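Local coordinates for alkylpurine DNA glycosylase AlkC (Pseudomonas fluorescens, PDB 5VHV), which excises alkylated purine bases from DNA to begin base excision repair, probably without flipping the damaged nucleotide out of the duplex, at residues Lys202-Glu213 with Leu230-Ala241. Sequence-based numbering, arbitrary orientation.
With nucleotides of chain C.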
loop_
_atom_site.group_PDB
_atom_site.type_symbol
_atom_site.label_atom_id
_atom_site.label_comp_id
_atom_site.label_asym_id
_atom_site.label_seq_id
_atom_site.Cartn_x
_atom_site.Cartn_y
_atom_site.Cartn_z
ATOM N N LYS A 202 -10.534 -1.694 7.552
ATOM C CA LYS A 202 -11.257 -0.436 7.379
ATOM C C LYS A 202 -12.764 -0.657 7.376
ATOM O O LYS A 202 -13.524 0.263 7.697
ATOM C CB LYS A 202 -10.841 0.267 6.082
ATOM C CG LYS A 202 -9.306 0.501 5.948
ATOM C CD LYS A 202 -8.643 0.982 7.227
ATOM C CE LYS A 202 -7.130 1.184 7.031
ATOM N NZ LYS A 202 -6.872 2.185 5.955
ATOM N N ASP A 203 -13.210 -1.846 6.999
ATOM C CA ASP A 203 -14.635 -2.148 6.896
ATOM C C ASP A 203 -15.095 -3.294 7.778
ATOM O O ASP A 203 -16.273 -3.329 8.131
ATOM C CB ASP A 203 -15.007 -2.483 5.451
ATOM C CG ASP A 203 -14.926 -1.276 4.556
ATOM O OD1 ASP A 203 -15.672 -0.320 4.816
ATOM O OD2 ASP A 203 -14.095 -1.269 3.643
ATOM N N HIS A 204 -14.223 -4.248 8.114
ATOM C CA HIS A 204 -14.610 -5.405 8.928
ATOM C C HIS A 204 -13.513 -5.703 9.937
ATOM O O HIS A 204 -12.871 -6.761 9.896
ATOM C CB HIS A 204 -14.888 -6.619 8.044
ATOM C CG HIS A 204 -15.894 -6.359 6.973
ATOM N ND1 HIS A 204 -17.252 -6.396 7.206
ATOM C CD2 HIS A 204 -15.743 -6.038 5.668
ATOM C CE1 HIS A 204 -17.894 -6.121 6.086
ATOM N NE2 HIS A 204 -17.001 -5.902 5.138
ATOM N N PRO A 205 -13.274 -4.778 10.871
ATOM C CA PRO A 205 -12.181 -4.977 11.830
ATOM C C PRO A 205 -12.328 -6.235 12.662
ATOM O O PRO A 205 -11.333 -6.938 12.885
ATOM C CB PRO A 205 -12.246 -3.707 12.697
ATOM C CG PRO A 205 -13.626 -3.191 12.539
ATOM C CD PRO A 205 -13.990 -3.516 11.117
ATOM N N GLU A 206 -13.539 -6.542 13.139
ATOM C CA GLU A 206 -13.712 -7.709 14.000
ATOM C C GLU A 206 -13.398 -8.995 13.261
ATOM O O GLU A 206 -12.916 -9.959 13.869
ATOM C CB GLU A 206 -15.140 -7.762 14.543
ATOM C CG GLU A 206 -15.483 -6.608 15.473
ATOM C CD GLU A 206 -16.944 -6.591 15.892
ATOM O OE1 GLU A 206 -17.770 -7.258 15.233
ATOM O OE2 GLU A 206 -17.267 -5.907 16.886
ATOM N N TRP A 207 -13.662 -9.031 11.956
ATOM C CA TRP A 207 -13.360 -10.227 11.178
ATOM C C TRP A 207 -11.861 -10.484 11.134
ATOM O O TRP A 207 -11.414 -11.628 11.295
ATOM C CB TRP A 207 -13.923 -10.092 9.763
ATOM C CG TRP A 207 -13.778 -11.337 8.958
ATOM C CD1 TRP A 207 -14.713 -12.331 8.811
ATOM C CD2 TRP A 207 -12.648 -11.730 8.173
ATOM N NE1 TRP A 207 -14.226 -13.314 7.990
ATOM C CE2 TRP A 207 -12.959 -12.977 7.590
ATOM C CE3 TRP A 207 -11.402 -11.159 7.915
ATOM C CZ2 TRP A 207 -12.064 -13.660 6.769
ATOM C CZ3 TRP A 207 -10.513 -11.839 7.098
ATOM C CH2 TRP A 207 -10.855 -13.079 6.533
ATOM N N VAL A 208 -11.066 -9.433 10.920
ATOM C CA VAL A 208 -9.613 -9.577 10.923
ATOM C C VAL A 208 -9.118 -9.961 12.315
ATOM O O VAL A 208 -8.228 -10.805 12.456
ATOM C CB VAL A 208 -8.951 -8.276 10.437
ATOM C CG1 VAL A 208 -7.436 -8.345 10.592
ATOM C CG2 VAL A 208 -9.342 -7.954 8.995
ATOM N N LEU A 209 -9.666 -9.337 13.359
ATOM C CA LEU A 209 -9.230 -9.640 14.716
ATOM C C LEU A 209 -9.518 -11.092 15.063
ATOM O O LEU A 209 -8.655 -11.802 15.592
ATOM C CB LEU A 209 -9.912 -8.703 15.715
ATOM C CG LEU A 209 -9.455 -7.244 15.616
ATOM C CD1 LEU A 209 -10.496 -6.322 16.285
ATOM C CD2 LEU A 209 -8.082 -7.058 16.250
ATOM N N SER A 210 -10.724 -11.560 14.749
ATOM C CA SER A 210 -11.050 -12.955 14.995
ATOM C C SER A 210 -10.128 -13.880 14.210
ATOM O O SER A 210 -9.661 -14.901 14.737
ATOM C CB SER A 210 -12.514 -13.217 14.647
ATOM O OG SER A 210 -13.370 -12.573 15.575
ATOM N N LEU A 211 -9.871 -13.549 12.940
ATOM C CA LEU A 211 -8.979 -14.362 12.118
ATOM C C LEU A 211 -7.614 -14.499 12.771
ATOM O O LEU A 211 -7.115 -15.612 12.972
ATOM C CB LEU A 211 -8.832 -13.734 10.729
ATOM C CG LEU A 211 -8.020 -14.533 9.701
ATOM C CD1 LEU A 211 -8.829 -15.741 9.203
ATOM C CD2 LEU A 211 -7.574 -13.653 8.526
ATOM N N ILE A 212 -6.992 -13.369 13.117
ATOM C CA ILE A 212 -5.628 -13.415 13.619
ATOM C C ILE A 212 -5.587 -14.000 15.030
ATOM O O ILE A 212 -4.589 -14.614 15.435
ATOM C CB ILE A 212 -5.005 -12.010 13.509
ATOM C CG1 ILE A 212 -4.944 -11.585 12.041
ATOM C CG2 ILE A 212 -3.616 -11.993 14.102
ATOM C CD1 ILE A 212 -4.399 -10.159 11.830
ATOM N N GLU A 213 -6.683 -13.901 15.778
ATOM C CA GLU A 213 -6.740 -14.596 17.054
ATOM C C GLU A 213 -6.688 -16.117 16.886
ATOM O O GLU A 213 -6.434 -16.828 17.862
ATOM C CB GLU A 213 -8.000 -14.164 17.814
ATOM C CG GLU A 213 -7.849 -12.755 18.399
ATOM C CD GLU A 213 -9.141 -12.149 18.895
ATOM O OE1 GLU A 213 -10.208 -12.785 18.756
ATOM O OE2 GLU A 213 -9.079 -11.015 19.417
ATOM N N LEU A 230 -2.521 -5.311 11.400
ATOM C CA LEU A 230 -3.260 -4.665 12.468
ATOM C C LEU A 230 -2.801 -3.237 12.720
ATOM O O LEU A 230 -3.270 -2.609 13.673
ATOM C CB LEU A 230 -3.121 -5.473 13.755
ATOM C CG LEU A 230 -3.783 -6.861 13.758
ATOM C CD1 LEU A 230 -3.368 -7.688 14.964
ATOM C CD2 LEU A 230 -5.291 -6.713 13.699
ATOM N N ARG A 231 -1.945 -2.693 11.861
ATOM C CA ARG A 231 -1.295 -1.421 12.183
ATOM C C ARG A 231 -2.287 -0.280 12.359
ATOM O O ARG A 231 -2.048 0.612 13.183
ATOM C CB ARG A 231 -0.265 -1.084 11.114
ATOM C CG ARG A 231 -0.827 -0.740 9.714
ATOM C CD ARG A 231 0.348 -0.674 8.766
ATOM N NE ARG A 231 0.066 -0.187 7.427
ATOM C CZ ARG A 231 -0.192 -0.952 6.371
ATOM N NH1 ARG A 231 -0.293 -2.260 6.492
ATOM N NH2 ARG A 231 -0.326 -0.392 5.180
ATOM N N SER A 232 -3.385 -0.265 11.595
ATOM C CA SER A 232 -4.357 0.810 11.755
ATOM C C SER A 232 -5.135 0.635 13.053
ATOM O O SER A 232 -5.334 1.593 13.808
ATOM C CB SER A 232 -5.304 0.859 10.544
ATOM O OG SER A 232 -4.581 1.087 9.340
ATOM N N LEU A 233 -5.541 -0.595 13.361
ATOM C CA LEU A 233 -6.262 -0.824 14.611
ATOM C C LEU A 233 -5.379 -0.549 15.823
ATOM O O LEU A 233 -5.872 -0.057 16.843
ATOM C CB LEU A 233 -6.805 -2.252 14.656
ATOM C CG LEU A 233 -7.837 -2.594 13.567
ATOM C CD1 LEU A 233 -8.354 -4.032 13.704
ATOM C CD2 LEU A 233 -9.007 -1.630 13.607
ATOM N N ILE A 234 -4.083 -0.833 15.720
ATOM C CA ILE A 234 -3.173 -0.537 16.827
ATOM C C ILE A 234 -3.109 0.965 17.073
ATOM O O ILE A 234 -3.126 1.416 18.224
ATOM C CB ILE A 234 -1.777 -1.131 16.549
ATOM C CG1 ILE A 234 -1.826 -2.661 16.675
ATOM C CG2 ILE A 234 -0.696 -0.566 17.519
ATOM C CD1 ILE A 234 -0.661 -3.345 16.046
ATOM N N LYS A 235 -3.003 1.755 16.000
ATOM C CA LYS A 235 -2.990 3.208 16.141
ATOM C C LYS A 235 -4.290 3.722 16.743
ATOM O O LYS A 235 -4.284 4.701 17.501
ATOM C CB LYS A 235 -2.719 3.856 14.778
ATOM C CG LYS A 235 -1.257 3.788 14.375
ATOM C CD LYS A 235 -0.964 4.602 13.128
ATOM C CE LYS A 235 -1.629 3.973 11.901
ATOM N NZ LYS A 235 -1.290 4.748 10.649
ATOM N N GLN A 236 -5.412 3.065 16.431
ATOM C CA GLN A 236 -6.710 3.412 17.000
ATOM C C GLN A 236 -6.843 2.996 18.453
ATOM O O GLN A 236 -7.849 3.331 19.081
ATOM C CB GLN A 236 -7.829 2.757 16.194
ATOM C CG GLN A 236 -8.002 3.293 14.792
ATOM C CD GLN A 236 -8.937 2.396 13.982
ATOM O OE1 GLN A 236 -9.832 1.745 14.534
ATOM N NE2 GLN A 236 -8.704 2.331 12.683
ATOM N N GLY A 237 -5.866 2.281 18.999
ATOM C CA GLY A 237 -5.958 1.854 20.383
ATOM C C GLY A 237 -6.855 0.661 20.596
ATOM O O GLY A 237 -7.328 0.442 21.714
ATOM N N ASN A 238 -7.097 -0.126 19.558
ATOM C CA ASN A 238 -7.969 -1.294 19.671
ATOM C C ASN A 238 -7.374 -2.308 20.645
ATOM O O ASN A 238 -6.241 -2.763 20.461
ATOM C CB ASN A 238 -8.161 -1.926 18.292
ATOM C CG ASN A 238 -9.083 -3.117 18.329
ATOM O OD1 ASN A 238 -8.678 -4.218 18.682
ATOM N ND2 ASN A 238 -10.333 -2.905 17.960
ATOM N N THR A 239 -8.147 -2.675 21.684
ATOM C CA THR A 239 -7.610 -3.528 22.746
ATOM C C THR A 239 -7.286 -4.932 22.241
ATOM O O THR A 239 -6.253 -5.507 22.614
ATOM C CB THR A 239 -8.607 -3.605 23.903
ATOM O OG1 THR A 239 -8.983 -2.277 24.273
ATOM C CG2 THR A 239 -7.972 -4.310 25.100
ATOM N N ARG A 240 -8.161 -5.504 21.409
ATOM C CA ARG A 240 -7.906 -6.838 20.867
ATOM C C ARG A 240 -6.645 -6.850 20.018
ATOM O O ARG A 240 -5.836 -7.781 20.100
ATOM C CB ARG A 240 -9.096 -7.308 20.040
ATOM C CG ARG A 240 -10.281 -7.798 20.877
ATOM C CD ARG A 240 -11.471 -8.019 19.987
ATOM N NE ARG A 240 -11.362 -9.273 19.245
ATOM C CZ ARG A 240 -12.231 -9.692 18.339
ATOM N NH1 ARG A 240 -13.274 -8.945 18.007
ATOM N NH2 ARG A 240 -12.050 -10.867 17.756
ATOM N N ALA A 241 -6.452 -5.812 19.216
ATOM C CA ALA A 241 -5.243 -5.729 18.396
ATOM C C ALA A 241 -3.996 -5.552 19.256
ATOM O O ALA A 241 -2.984 -6.224 19.037
ATOM C CB ALA A 241 -5.379 -4.586 17.399
ATOM P P DA C 6 -3.486 3.361 5.327
ATOM O OP1 DA C 6 -4.143 2.050 5.637
ATOM O OP2 DA C 6 -2.562 3.999 6.283
ATOM O "O5'" DA C 6 -2.699 3.311 3.953
ATOM C "C5'" DA C 6 -3.215 2.550 2.859
ATOM C "C4'" DA C 6 -2.401 2.815 1.617
ATOM O "O4'" DA C 6 -2.543 4.207 1.241
ATOM C "C3'" DA C 6 -0.881 2.572 1.783
ATOM O "O3'" DA C 6 -0.418 1.566 0.882
ATOM C "C2'" DA C 6 -0.252 3.910 1.467
ATOM C "C1'" DA C 6 -1.326 4.598 0.661
ATOM N N9 DA C 6 -1.185 6.042 0.642
ATOM C C8 DA C 6 -0.979 6.874 1.706
ATOM N N7 DA C 6 -0.824 8.130 1.366
ATOM C C5 DA C 6 -0.897 8.105 -0.014
ATOM C C6 DA C 6 -0.785 9.107 -0.989
ATOM N N6 DA C 6 -0.571 10.406 -0.694
ATOM N N1 DA C 6 -0.934 8.744 -2.284
ATOM C C2 DA C 6 -1.150 7.455 -2.572
ATOM N N3 DA C 6 -1.252 6.421 -1.738
ATOM C C4 DA C 6 -1.118 6.818 -0.467
HETATM O O HOH W 1 -6.955 -10.208 20.983
#
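Leu209 pushes its side chain from helix 205-213 into the bend between helices 231-235 and 239-244, near the C-terminal end of the helical, DNA-binding part of AlkC, which is built in the HEAT-like manner of the DNA_alkylation family. Its two methyl groups divide the packing, though both reach Asn238 OD1: CD2 lies 3.8 Å from Leu230 CD2 and also touches Ala241, while CD1 rests against the amide of Asn238. Leu233 meets Leu209 tip to tip through CD1, and both its methyls reach Pro205 CB. Nearly one turn further along helix 205-213, Ile212 CD1 comes end-on to Leu230 CG at 3.9 Å, and Leu244 covers both residues.

The bend itself is a Schellman motif closed at Gly237, after which Asn238 caps the next helix: its OD1 accepts from Ala241 N at 2.8 Å, in the carbonyl plane.

On the polar side of the contact, Arg240 does most of the work. Its chain kinks at chi3 (78°) and lays one guanidinium face over Leu209 CB. Glu213 forms a salt bridge with this group, side-on, OE2 receiving NE at 2.9 Å and OE1 receiving NH2 at 2.8 Å, the carboxylate turned 41° from the guanidinium plane. NH2 also donates to Ser210 OG, almost exactly in the guanidinium plane. A methionine in place of Arg240 would probably leave the Glu213 carboxylate without its countercharge and Ser210 OG without this donor.

The other end of the contact faces DNA. Lys202 passes its CE alongside Ser232 OG, which bonds to Asn198, and NZ donates to OP1 of DA6 of chain C at 2.8 Å. Back beside the salt bridge, one water donates to both Glu213 OE2 and Arg240 O, 2.8 Å from each.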